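Local coordinates for protein type III secretion T3S chaperone (Chlamydia trachomatis, PDB 3K29) that is of uncertain function but, as a YscO-like protein, probably acts as a chaperone of the type III secretion apparatus and associates with copies of itself, at residues Pro9-Lys14 with Glu123-His128; Asn51-Lys56 with Lys81-Gln86. One frame throughout, in Å; residues are numbered along the deposited sequence.

Contact 1: residues Pro9-Lys14 with Glu123-His128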
loop_
_atom_site.group_PDB
_atom_site.type_symbol
_atom_site.label_atom_id
_atom_site.label_comp_id
_atom_site.label_asym_id
_atom_site.label_seq_id
_atom_site.Cartn_x
_atom_site.Cartn_y
_atom_site.Cartn_z
ATOM N N PRO A 9 -17.029 6.254 -20.789
ATOM C CA PRO A 9 -16.554 4.898 -20.485
ATOM C C PRO A 9 -15.119 4.823 -19.920
ATOM O O PRO A 9 -14.837 3.943 -19.103
ATOM C CB PRO A 9 -16.649 4.183 -21.817
ATOM C CG PRO A 9 -17.772 4.945 -22.573
ATOM C CD PRO A 9 -17.522 6.375 -22.183
ATOM N N VAL A 10 -14.232 5.711 -20.360
ATOM C CA VAL A 10 -12.863 5.775 -19.846
ATOM C C VAL A 10 -12.899 6.303 -18.391
ATOM O O VAL A 10 -12.273 5.727 -17.510
ATOM C CB VAL A 10 -11.974 6.669 -20.730
ATOM C CG1 VAL A 10 -10.643 6.960 -20.056
ATOM C CG2 VAL A 10 -11.761 6.027 -22.102
ATOM N N LEU A 11 -13.673 7.359 -18.129
ATOM C CA LEU A 11 -13.776 7.872 -16.769
ATOM C C LEU A 11 -14.317 6.800 -15.792
ATOM O O LEU A 11 -13.730 6.567 -14.714
ATOM C CB LEU A 11 -14.625 9.141 -16.747
ATOM C CG LEU A 11 -14.816 9.939 -15.446
ATOM C CD1 LEU A 11 -13.506 10.544 -14.929
ATOM C CD2 LEU A 11 -15.844 11.027 -15.700
ATOM N N SER A 12 -15.399 6.128 -16.185
ATOM C CA SER A 12 -15.995 5.045 -15.403
ATOM C C SER A 12 -14.927 4.021 -15.033
ATOM O O SER A 12 -14.742 3.683 -13.851
ATOM C CB SER A 12 -17.114 4.388 -16.216
ATOM O OG SER A 12 -18.063 3.802 -15.364
ATOM N N ILE A 13 -14.174 3.586 -16.042
ATOM C CA ILE A 13 -13.071 2.644 -15.835
ATOM C C ILE A 13 -11.989 3.149 -14.869
ATOM O O ILE A 13 -11.527 2.390 -14.031
ATOM C CB ILE A 13 -12.457 2.207 -17.168
ATOM C CG1 ILE A 13 -13.408 1.228 -17.863
ATOM C CG2 ILE A 13 -11.025 1.596 -16.977
ATOM C CD1 ILE A 13 -13.130 1.058 -19.321
ATOM N N LYS A 14 -11.632 4.424 -14.972
ATOM C CA LYS A 14 -10.553 5.005 -14.188
ATOM C C LYS A 14 -10.951 5.150 -12.707
ATOM O O LYS A 14 -10.104 5.038 -11.798
ATOM C CB LYS A 14 -10.144 6.336 -14.782
ATOM C CG LYS A 14 -9.299 6.151 -16.052
ATOM C CD LYS A 14 -8.670 7.470 -16.446
ATOM C CE LYS A 14 -7.272 7.311 -17.063
ATOM N NZ LYS A 14 -7.021 6.039 -17.818
ATOM N N GLU A 123 -7.997 11.771 -12.359
ATOM C CA GLU A 123 -8.200 13.197 -12.290
ATOM C C GLU A 123 -7.920 13.917 -13.618
ATOM O O GLU A 123 -8.613 14.870 -13.955
ATOM C CB GLU A 123 -7.374 13.809 -11.165
ATOM C CG GLU A 123 -7.598 15.296 -11.038
ATOM C CD GLU A 123 -8.946 15.638 -10.394
ATOM O OE1 GLU A 123 -9.064 16.774 -9.910
ATOM O OE2 GLU A 123 -9.874 14.785 -10.347
ATOM N N LYS A 124 -6.904 13.489 -14.357
ATOM C CA LYS A 124 -6.701 14.009 -15.710
ATOM C C LYS A 124 -7.975 13.839 -16.571
ATOM O O LYS A 124 -8.408 14.787 -17.210
ATOM C CB LYS A 124 -5.491 13.357 -16.381
ATOM C CG LYS A 124 -5.076 13.973 -17.747
ATOM C CD LYS A 124 -3.712 13.421 -18.213
ATOM C CE LYS A 124 -2.534 14.153 -17.545
ATOM N NZ LYS A 124 -1.444 13.238 -17.082
ATOM N N THR A 125 -8.569 12.641 -16.567
ATOM C CA THR A 125 -9.821 12.392 -17.299
ATOM C C THR A 125 -11.012 13.190 -16.761
ATOM O O THR A 125 -11.785 13.712 -17.565
ATOM C CB THR A 125 -10.167 10.880 -17.409
ATOM O OG1 THR A 125 -9.054 10.212 -18.005
ATOM C CG2 THR A 125 -11.471 10.638 -18.283
ATOM N N ARG A 126 -11.141 13.295 -15.432
ATOM C CA ARG A 126 -12.199 14.091 -14.827
ATOM C C ARG A 126 -12.083 15.562 -15.308
ATOM O O ARG A 126 -13.074 16.186 -15.695
ATOM C CB ARG A 126 -12.160 13.977 -13.291
ATOM C CG ARG A 126 -13.429 14.476 -12.577
ATOM C CD ARG A 126 -13.124 15.116 -11.217
ATOM N NE ARG A 126 -12.124 16.188 -11.340
ATOM C CZ ARG A 126 -12.380 17.437 -11.730
ATOM N NH1 ARG A 126 -13.623 17.814 -12.031
ATOM N NH2 ARG A 126 -11.389 18.314 -11.832
ATOM N N LEU A 127 -10.862 16.092 -15.319
ATOM C CA LEU A 127 -10.637 17.455 -15.761
ATOM C C LEU A 127 -11.045 17.627 -17.226
ATOM O O LEU A 127 -11.613 18.670 -17.604
ATOM C CB LEU A 127 -9.184 17.879 -15.555
ATOM C CG LEU A 127 -9.001 19.410 -15.616
ATOM C CD1 LEU A 127 -9.652 20.125 -14.413
ATOM C CD2 LEU A 127 -7.537 19.802 -15.740
ATOM N N HIS A 128 -10.754 16.621 -18.051
ATOM C CA HIS A 128 -11.124 16.718 -19.473
ATOM C C HIS A 128 -12.635 16.640 -19.702
ATOM O O HIS A 128 -13.131 17.213 -20.670
ATOM C CB HIS A 128 -10.403 15.694 -20.357
ATOM C CG HIS A 128 -8.920 15.854 -20.392
ATOM N ND1 HIS A 128 -8.286 17.011 -19.997
ATOM C CD2 HIS A 128 -7.942 15.000 -20.781
ATOM C CE1 HIS A 128 -6.980 16.862 -20.131
ATOM N NE2 HIS A 128 -6.744 15.651 -20.606
#

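Contact 2: residues Asn51-Lys56 with Lys81-Gln86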
loop_
_atom_site.group_PDB
_atom_site.type_symbol
_atom_site.label_atom_id
_atom_site.label_comp_id
_atom_site.label_asym_id
_atom_site.label_seq_id
_atom_site.Cartn_x
_atom_site.Cartn_y
_atom_site.Cartn_z
ATOM N N ASN A 51 17.179 -16.429 26.614
ATOM C CA ASN A 51 17.042 -16.408 28.066
ATOM C C ASN A 51 17.565 -17.675 28.718
ATOM O O ASN A 51 18.182 -17.622 29.773
ATOM C CB ASN A 51 15.603 -16.046 28.465
ATOM C CG ASN A 51 15.307 -14.581 28.190
ATOM O OD1 ASN A 51 16.153 -13.721 28.436
ATOM N ND2 ASN A 51 14.136 -14.289 27.654
ATOM N N HIS A 52 17.333 -18.806 28.067
ATOM C CA HIS A 52 17.811 -20.066 28.560
ATOM C C HIS A 52 19.334 -20.015 28.626
ATOM O O HIS A 52 19.973 -20.546 29.562
ATOM C CB HIS A 52 17.226 -21.202 27.647
ATOM C CG HIS A 52 17.680 -22.579 28.025
ATOM N ND1 HIS A 52 17.713 -23.023 29.331
ATOM C CD2 HIS A 52 18.105 -23.618 27.271
ATOM C CE1 HIS A 52 18.149 -24.271 29.369
ATOM N NE2 HIS A 52 18.386 -24.658 28.127
ATOM N N TYR A 53 19.936 -19.322 27.654
ATOM C CA TYR A 53 21.412 -19.271 27.527
ATOM C C TYR A 53 21.927 -18.431 28.674
ATOM O O TYR A 53 22.854 -18.799 29.405
ATOM C CB TYR A 53 21.747 -18.646 26.167
ATOM C CG TYR A 53 23.190 -18.555 25.765
ATOM C CD1 TYR A 53 24.030 -19.670 25.773
ATOM C CD2 TYR A 53 23.681 -17.375 25.238
ATOM C CE1 TYR A 53 25.360 -19.564 25.329
ATOM C CE2 TYR A 53 24.984 -17.241 24.823
ATOM C CZ TYR A 53 25.824 -18.333 24.881
ATOM O OH TYR A 53 27.111 -18.158 24.454
HETATM N N MSE A 54 21.279 -17.296 28.844
HETATM C CA MSE A 54 21.612 -16.383 29.940
HETATM C C MSE A 54 21.490 -17.070 31.307
HETATM O O MSE A 54 22.378 -16.976 32.126
HETATM C CB MSE A 54 20.783 -15.095 29.814
HETATM C CG MSE A 54 21.138 -14.312 28.555
HETATM SE SE MSE A 54 20.510 -12.455 28.299
HETATM C CE MSE A 54 22.112 -11.536 28.938
ATOM N N GLN A 55 20.392 -17.782 31.545
ATOM C CA GLN A 55 20.228 -18.552 32.811
ATOM C C GLN A 55 21.378 -19.514 33.043
ATOM O O GLN A 55 21.868 -19.594 34.158
ATOM C CB GLN A 55 18.969 -19.425 32.789
ATOM C CG GLN A 55 17.662 -18.700 33.062
ATOM C CD GLN A 55 16.376 -19.520 32.651
ATOM O OE1 GLN A 55 15.333 -18.920 32.409
ATOM N NE2 GLN A 55 16.463 -20.871 32.579
ATOM N N LYS A 56 21.784 -20.278 32.001
ATOM C CA LYS A 56 22.906 -21.226 32.109
ATOM C C LYS A 56 24.215 -20.494 32.445
ATOM O O LYS A 56 25.002 -20.949 33.277
ATOM C CB LYS A 56 23.133 -22.028 30.781
ATOM C CG LYS A 56 21.920 -22.941 30.283
ATOM C CD LYS A 56 21.184 -23.561 31.439
ATOM C CE LYS A 56 21.805 -24.899 31.821
ATOM N NZ LYS A 56 21.445 -25.250 33.210
ATOM N N LYS A 81 27.830 -24.338 25.341
ATOM C CA LYS A 81 28.141 -24.353 23.895
ATOM C C LYS A 81 27.016 -24.837 23.053
ATOM O O LYS A 81 26.794 -24.285 21.970
ATOM C CB LYS A 81 29.486 -25.041 23.582
ATOM C CG LYS A 81 30.603 -24.014 23.947
ATOM C CD LYS A 81 31.974 -24.609 24.164
ATOM C CE LYS A 81 32.896 -23.586 24.834
ATOM N NZ LYS A 81 34.073 -24.273 25.374
ATOM N N VAL A 82 26.297 -25.864 23.517
ATOM C CA VAL A 82 25.136 -26.402 22.805
ATOM C C VAL A 82 24.056 -25.344 22.649
ATOM O O VAL A 82 23.530 -25.140 21.558
ATOM C CB VAL A 82 24.561 -27.683 23.504
ATOM C CG1 VAL A 82 23.223 -28.109 22.959
ATOM C CG2 VAL A 82 25.561 -28.854 23.375
ATOM N N VAL A 83 23.780 -24.628 23.738
ATOM C CA VAL A 83 22.726 -23.617 23.722
ATOM C C VAL A 83 23.123 -22.455 22.820
ATOM O O VAL A 83 22.272 -21.883 22.161
ATOM C CB VAL A 83 22.377 -23.127 25.176
ATOM C CG1 VAL A 83 21.202 -22.172 25.132
ATOM C CG2 VAL A 83 21.982 -24.318 26.002
ATOM N N ALA A 84 24.397 -22.072 22.838
ATOM C CA ALA A 84 24.907 -20.995 22.006
ATOM C C ALA A 84 24.609 -21.222 20.512
ATOM O O ALA A 84 24.256 -20.297 19.784
ATOM C CB ALA A 84 26.342 -20.851 22.214
ATOM N N ILE A 85 24.741 -22.465 20.057
ATOM C CA ILE A 85 24.446 -22.823 18.662
ATOM C C ILE A 85 22.925 -22.789 18.457
ATOM O O ILE A 85 22.467 -22.323 17.444
ATOM C CB ILE A 85 25.040 -24.231 18.316
ATOM C CG1 ILE A 85 26.566 -24.195 18.382
ATOM C CG2 ILE A 85 24.571 -24.769 16.894
ATOM C CD1 ILE A 85 27.206 -25.601 18.376
ATOM N N GLN A 86 22.137 -23.260 19.409
ATOM C CA GLN A 86 20.702 -23.119 19.235
ATOM C C GLN A 86 20.339 -21.651 19.067
ATOM O O GLN A 86 19.443 -21.318 18.261
ATOM C CB GLN A 86 19.901 -23.642 20.412
ATOM C CG GLN A 86 20.177 -25.059 20.817
ATOM C CD GLN A 86 19.420 -25.421 22.105
ATOM O OE1 GLN A 86 18.222 -25.099 22.231
ATOM N NE2 GLN A 86 20.099 -26.062 23.054
#

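Contact 1: residues Pro9-Lys14 with Glu123-His128
Thr-125 gives the largest share of the contact between 9-14 and 123-128, two antiparallel helix segments. Upstream of it on 123-128, Glu-123 leaves the partner helix alone and turns its carboxylate to Arg-126, one turn on; NE of Arg-126 forms a salt bridge with OE2 of Glu-123 at 2.8 Å. OE2 lies almost in the guanidinium plane, whereas NE reaches it from above the carboxylate plane. Thr-125 points at helix 9-14, and its CA lies 6.0 Å from the CA of Leu-11. With CG2 anti to the backbone N (OG1 chi1 -55°), its two branches divide the work. The methyl CG2 rests against the base of Leu-11, 3.8 Å from CB of Leu-11 and nearly as close to its CA, while OG1 is crossed at about a right angle by the Lys-14 chain, whose CD sits 3.2 Å from that OG1 in a close carbon-to-oxygen contact. CG1 of Val-10 stands off more loosely, equally far from OG1 and CG2 of Thr-125. Next, Arg-126 offers its backbone: Leu-11 holds CG anti to its own N, and chi2 (65°) then sets CD1 3.7 Å from N of Arg-126, grazing CB of Arg-126. A second salt bridge, to Glu-130, occupies Arg-126 NH1. The two segments cross at -147°, with axes 9.5 Å apart, near the start of helix 8-66 and well along helix 70-160, where Leu-11 also touches Glu-122 and Lys-129.

Contact 2: residues Asn51-Lys56 with Lys81-Gln86
Helices 8-66 and 70-160 form an antiparallel helical hairpin, and Tyr-53 and His-52 on one arm meet Val-83 and Ala-84 on the other. Val-83 is the buried member, and its two methyls share the partners unequally. CG1, anti to the backbone N (chi1 -175°), touches both residues, lying 3.7 Å from CB of Tyr-53 and 4.0 Å from CD2 of His-52, whereas CG2 faces His-52 through CD2 and NE2 of that ring. The Tyr-53 and Val-83 side chains slide past each other in opposite directions, so the phenol continues beyond the valine to Ala-84. There CE1 of Tyr-53 comes to 3.5 Å from CB of Ala-84, and the small methyl lets the ring lie close to the helix backbone. No hydrogen bond crosses between the segments; the contact is apolar packing.

Torsions set this arrangement. His-52 and Tyr-53 both hold CG anti to the backbone N, and being consecutive on the helix they pass on different flanks of Val-83. One turn later Lys-56 sets its CG above one face of the His-52 ring, offset toward the rim, while its NZ turns off to hydrogen-bond Gln-59. Further out, Tyr-53 also touches Ile-80 and Leu-87 on helix 70-160. At the far end of the phenol, OH of Tyr-53 stands 3.6 Å from CB of Ala-84.

Both contacts join the same two helices, 8-66 and 70-160, and show how an antiparallel pair is held at widely separated points: their centres lie about 63 Å apart, on opposite sides of the chain's centre. Each is a surface contact with a single buried residue among those touching, Leu-11 in contact 1 and Val-83 in contact 2, and each has an axial spacing of 9.5 Å. The chemistry differs. Contact 1, toward the open end of the hairpin, mixes a leucine with threonine and lysine, beside ion pairs along one helix. Contact 2, nearer the turn between the helices, relies on aromatic rings against small aliphatic groups and crosses closer to antiparallel.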